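Glutathione S-transferase (Legionella pneumophila subsp. pneumophila str. Philadelphia 1, PDB 3NIV) is a zeta-class glutathione S-transferase that probably isomerises maleylacetoacetate with glutathione as cofactor. Local coordinates at the interface of chains A and B. Coordinates in Å, arbitrary orientation; residue numbers count along the deposited sequence, not the author numbering. Chains: chain A/B, Glutathione S-transferase.

Contact 1: the interface of chains A and B. Residues chain A 90-91, 94-95, 97-98, 148; chain B 61, 65-67, 71, 75.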
# COMPACT_ATOMS: atom_id res chain seq x y z
N PRO A 90 -15.86 6.23 -10.59
CA PRO A 90 -15.32 6.23 -9.23
C PRO A 90 -15.24 4.84 -8.62
O PRO A 90 -14.27 4.55 -7.94
CB PRO A 90 -16.32 7.08 -8.47
CG PRO A 90 -16.77 8.07 -9.49
CD PRO A 90 -16.85 7.31 -10.77
N PHE A 91 -16.23 3.99 -8.86
CA PHE A 91 -16.20 2.65 -8.30
C PHE A 91 -15.16 1.73 -8.97
O PHE A 91 -14.40 1.03 -8.29
CB PHE A 91 -17.57 1.99 -8.35
CG PHE A 91 -17.56 0.56 -7.91
CD1 PHE A 91 -17.55 0.23 -6.56
CD2 PHE A 91 -17.55 -0.47 -8.84
CE1 PHE A 91 -17.53 -1.09 -6.15
CE2 PHE A 91 -17.54 -1.79 -8.43
CZ PHE A 91 -17.52 -2.10 -7.09
N ALA A 94 -11.68 2.71 -8.00
CA ALA A 94 -11.32 2.24 -6.67
C ALA A 94 -11.09 0.72 -6.67
O ALA A 94 -10.29 0.19 -5.91
CB ALA A 94 -12.39 2.61 -5.66
N THR A 95 -11.83 0.04 -7.53
CA THR A 95 -11.77 -1.41 -7.57
C THR A 95 -10.44 -1.89 -8.13
O THR A 95 -9.83 -2.82 -7.61
CB THR A 95 -12.91 -1.95 -8.44
OG1 THR A 95 -14.14 -1.75 -7.75
CG2 THR A 95 -12.71 -3.44 -8.71
N LYS A 97 -7.72 -0.04 -8.14
CA LYS A 97 -6.77 0.41 -7.13
C LYS A 97 -6.55 -0.65 -6.07
O LYS A 97 -5.42 -0.97 -5.71
CB LYS A 97 -7.30 1.66 -6.45
CG LYS A 97 -6.28 2.76 -6.30
CD LYS A 97 -6.37 3.76 -7.45
CE LYS A 97 -6.13 5.18 -6.96
NZ LYS A 97 -4.80 5.34 -6.28
N SER A 98 -7.65 -1.20 -5.57
CA SER A 98 -7.55 -2.18 -4.50
C SER A 98 -6.86 -3.45 -4.99
O SER A 98 -6.30 -4.23 -4.21
CB SER A 98 -8.93 -2.49 -3.95
OG SER A 98 -9.63 -3.38 -4.78
N LYS A 148 -10.82 -11.58 -8.19
CA LYS A 148 -11.51 -10.36 -8.58
C LYS A 148 -11.38 -10.19 -10.09
O LYS A 148 -12.24 -9.60 -10.75
CB LYS A 148 -10.95 -9.17 -7.82
CG LYS A 148 -11.06 -9.32 -6.30
CD LYS A 148 -10.17 -8.33 -5.55
CE LYS A 148 -10.94 -7.12 -5.04
NZ LYS A 148 -11.71 -7.40 -3.78
N ILE B 61 -21.40 -0.64 -1.56
CA ILE B 61 -22.13 0.45 -2.18
C ILE B 61 -23.22 -0.12 -3.07
O ILE B 61 -22.95 -0.63 -4.16
CB ILE B 61 -21.20 1.35 -3.02
CG1 ILE B 61 -19.85 1.55 -2.32
CG2 ILE B 61 -21.86 2.70 -3.26
CD1 ILE B 61 -18.77 0.55 -2.72
N ILE B 65 -19.46 -4.32 -3.85
CA ILE B 65 -18.52 -4.32 -2.73
C ILE B 65 -17.08 -3.96 -3.11
O ILE B 65 -16.58 -4.35 -4.16
CB ILE B 65 -18.54 -5.65 -1.96
CG1 ILE B 65 -18.36 -6.81 -2.93
CG2 ILE B 65 -19.86 -5.83 -1.23
CD1 ILE B 65 -18.60 -8.16 -2.29
N LEU B 66 -16.43 -3.20 -2.24
CA LEU B 66 -15.08 -2.71 -2.47
C LEU B 66 -14.24 -3.01 -1.22
O LEU B 66 -14.74 -2.87 -0.10
CB LEU B 66 -15.13 -1.21 -2.75
CG LEU B 66 -13.80 -0.47 -2.78
CD1 LEU B 66 -12.97 -0.90 -3.99
CD2 LEU B 66 -14.04 1.02 -2.79
N SER B 67 -12.97 -3.40 -1.40
CA SER B 67 -12.27 -4.12 -0.34
C SER B 67 -10.93 -3.62 0.20
O SER B 67 -10.44 -4.17 1.19
CB SER B 67 -12.08 -5.59 -0.71
OG SER B 67 -10.82 -5.78 -1.35
N ALA B 71 -8.08 1.83 -0.80
CA ALA B 71 -8.93 1.99 -1.98
C ALA B 71 -10.27 2.62 -1.60
O ALA B 71 -10.78 3.50 -2.29
CB ALA B 71 -9.15 0.64 -2.69
N TYR B 75 -11.99 6.15 -2.57
CA TYR B 75 -13.34 6.15 -3.10
C TYR B 75 -14.19 7.19 -2.38
O TYR B 75 -14.94 7.95 -3.02
CB TYR B 75 -13.95 4.77 -2.93
CG TYR B 75 -15.39 4.68 -3.31
CD1 TYR B 75 -15.77 4.51 -4.64
CD2 TYR B 75 -16.39 4.76 -2.35
CE1 TYR B 75 -17.10 4.43 -5.01
CE2 TYR B 75 -17.72 4.68 -2.70
CZ TYR B 75 -18.07 4.51 -4.04
OH TYR B 75 -19.40 4.42 -4.39
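A:Phe91, B:Tyr75 and B:Leu66 bury the most surface where the first helix of the C-terminal domain of chain A packs on the N-terminal, thioredoxin-like domain of chain B. The A:Phe91 side chain leaves its helix with CG anti to the backbone N (chi1 174°) and carries the rim of its ring to chain B: CE1 and CD1 meet the tip of B:Ile61, CD1, which crosses the ring obliquely, while CZ lies 3.8 Å from the backbone O of B:Ile65. Within chain A, the hydroxyl OG1 of A:Thr95 sits above one face of this ring, toward its rim, and is held there by a hydrogen bond to the carbonyl O of A:Phe91 (2.8 Å), one turn back.

B:Tyr75 presents an edge. Its CD1 is 3.6 Å from the carbonyl O of A:Pro90, which lies in the ring plane, and CE1 touches CA of A:Phe91, so the phenol stands against the first turn of the helix. The two methyls of B:Leu66 divide the next turn: CD2 packs on CB of A:Ala94 at 3.7 Å, and CD1 on the carbonyl O of the same residue. Farther along, small residues let the backbones come close, and the methyl CB of B:Ala71 is pressed tightly on CB of A:Ser98 (3.4 Å).

At the margin A:Lys148, its chain bent at chi3 and chi4, donates from its side-chain amine NZ to the hydroxyl OG of B:Ser67 at 3.1 Å. The patch thus sets helix 90-106, with A:Lys148 from the end of helix 127-149, against strands 58-61 and 64-66, helix 69-79 and the turn at B:Ser67 that precedes this helix in the partner.

Contact 2: the interface of chains A and B. Residues chain A 125, 129, 132-133, 136; chain B 118, 122-123.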
# COMPACT_ATOMS: atom_id res chain seq x y z
N ALA A 125 16.42 -19.13 8.85
CA ALA A 125 15.71 -19.81 7.78
C ALA A 125 16.66 -20.37 6.70
O ALA A 125 17.47 -19.63 6.13
CB ALA A 125 14.67 -18.88 7.16
N GLN A 129 13.00 -23.03 3.47
CA GLN A 129 12.12 -22.26 4.33
C GLN A 129 11.80 -20.90 3.72
O GLN A 129 10.64 -20.50 3.64
CB GLN A 129 12.73 -22.12 5.72
CG GLN A 129 13.05 -23.46 6.35
CD GLN A 129 13.62 -23.34 7.76
OE1 GLN A 129 14.48 -22.50 8.03
NE2 GLN A 129 13.14 -24.18 8.67
N GLU A 132 9.37 -21.51 0.94
CA GLU A 132 8.02 -21.87 1.35
C GLU A 132 7.24 -20.63 1.80
O GLU A 132 6.08 -20.44 1.43
CB GLU A 132 8.08 -22.91 2.46
CG GLU A 132 6.74 -23.52 2.77
CD GLU A 132 6.87 -24.85 3.49
OE1 GLU A 132 5.96 -25.16 4.29
OE2 GLU A 132 7.87 -25.57 3.25
N TRP A 133 7.88 -19.79 2.60
CA TRP A 133 7.35 -18.49 2.99
C TRP A 133 7.00 -17.70 1.74
O TRP A 133 5.85 -17.28 1.55
CB TRP A 133 8.41 -17.75 3.82
CG TRP A 133 8.15 -16.29 4.14
CD1 TRP A 133 8.49 -15.21 3.37
CD2 TRP A 133 7.57 -15.76 5.34
NE1 TRP A 133 8.13 -14.04 4.01
CE2 TRP A 133 7.57 -14.35 5.22
CE3 TRP A 133 7.04 -16.34 6.50
CZ2 TRP A 133 7.06 -13.52 6.21
CZ3 TRP A 133 6.53 -15.51 7.49
CH2 TRP A 133 6.54 -14.11 7.34
N HIS A 136 4.23 -18.93 -0.23
CA HIS A 136 2.98 -18.82 0.51
C HIS A 136 2.23 -17.53 0.20
O HIS A 136 1.02 -17.53 -0.01
CB HIS A 136 3.22 -18.92 2.01
CG HIS A 136 1.99 -18.64 2.82
ND1 HIS A 136 0.82 -19.35 2.65
CD2 HIS A 136 1.74 -17.72 3.78
CE1 HIS A 136 -0.10 -18.88 3.48
NE2 HIS A 136 0.44 -17.90 4.17
N ARG B 118 1.90 -17.39 10.73
CA ARG B 118 2.85 -18.04 9.84
C ARG B 118 4.20 -18.26 10.52
O ARG B 118 4.82 -19.30 10.31
CB ARG B 118 3.03 -17.19 8.58
CG ARG B 118 3.91 -17.82 7.53
CD ARG B 118 3.24 -19.03 6.91
NE ARG B 118 4.13 -19.69 5.96
CZ ARG B 118 3.80 -20.75 5.23
NH1 ARG B 118 2.60 -21.29 5.35
NH2 ARG B 118 4.68 -21.28 4.39
N GLN B 122 5.50 -21.90 10.67
CA GLN B 122 6.70 -22.28 9.96
C GLN B 122 7.94 -22.34 10.83
O GLN B 122 8.83 -23.16 10.59
CB GLN B 122 6.96 -21.32 8.80
CG GLN B 122 6.66 -21.90 7.45
CD GLN B 122 7.25 -21.07 6.35
OE1 GLN B 122 6.63 -20.13 5.87
NE2 GLN B 122 8.47 -21.42 5.94
N PHE B 123 8.03 -21.46 11.81
CA PHE B 123 9.25 -21.34 12.58
C PHE B 123 9.01 -21.65 14.05
O PHE B 123 9.89 -21.46 14.90
CB PHE B 123 9.85 -19.95 12.40
CG PHE B 123 10.17 -19.63 10.98
CD1 PHE B 123 11.30 -20.18 10.37
CD2 PHE B 123 9.35 -18.80 10.24
CE1 PHE B 123 11.59 -19.90 9.05
CE2 PHE B 123 9.65 -18.50 8.93
CZ PHE B 123 10.77 -19.05 8.33
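The imidazole of A:His136 and the guanidinium of B:Arg118 lie face to face, their planes only 4° apart, with NH1 over the centre of the imidazole at 3.8 Å from its centroid in a cation-pi contact. In this zeta-class glutathione transferase dimer the stack belongs to the packing of the all-helical C-terminal domains, through helices and the loops that follow or precede them. In turn CG of A:His136 covers the middle of the guanidinium face. The ring of B:Phe123 has CB of the preceding B:Gln122 over one face, toward the rim, and its CE1 meets the methyl CB of A:Ala125 at 3.8 Å.

B:Arg118 leaves its helix with CG anti to the backbone N (chi1 -175°) and bends at chi2, sliding past A:Trp133 in the opposite direction so that CG rests 3.5 Å from the indole CZ3. Its NE (2.5 Å, on a lone pair) and NH2 (2.7 Å, above the carbonyl plane) both hold the amide oxygen OE1 of B:Gln122, side-on, by bent bonds with OE1 tilted from the guanidinium plane; the pair may limit the rotation of the two groups. The other end of the amide crosses the interface, NE2 donating to the backbone O of A:Gln129 at 3.3 Å, with 154° at the hydrogen; the acceptor lies in the amide plane, although NE2 itself stands above the plane of that carbonyl. The carboxylate oxygen OE1 of A:Glu132 stays 4.1 Å from NH2 of B:Arg118, near enough perhaps to favour the positive charge of the guanidinium without direct contact.

Contacts 1 and 2 lie about 31 Å apart, between the centres of their C-alpha atoms, toward opposite ends of one two-fold symmetric dimer interface. Helix 127-149 of chain A spans the distance, serving contact 2 with its first turns and contact 1 with A:Lys148 near its C-terminal end. The two differ in partner and character: contact 1 joins the C-terminal domain of one subunit to the N-terminal domain of the other and is largely apolar, whereas contact 2 pairs C-terminal domains through polar and stacked groups. Since symmetry repeats each with the chains exchanged, the subunits are tied at both ends, consistent with the dimer usual in this family.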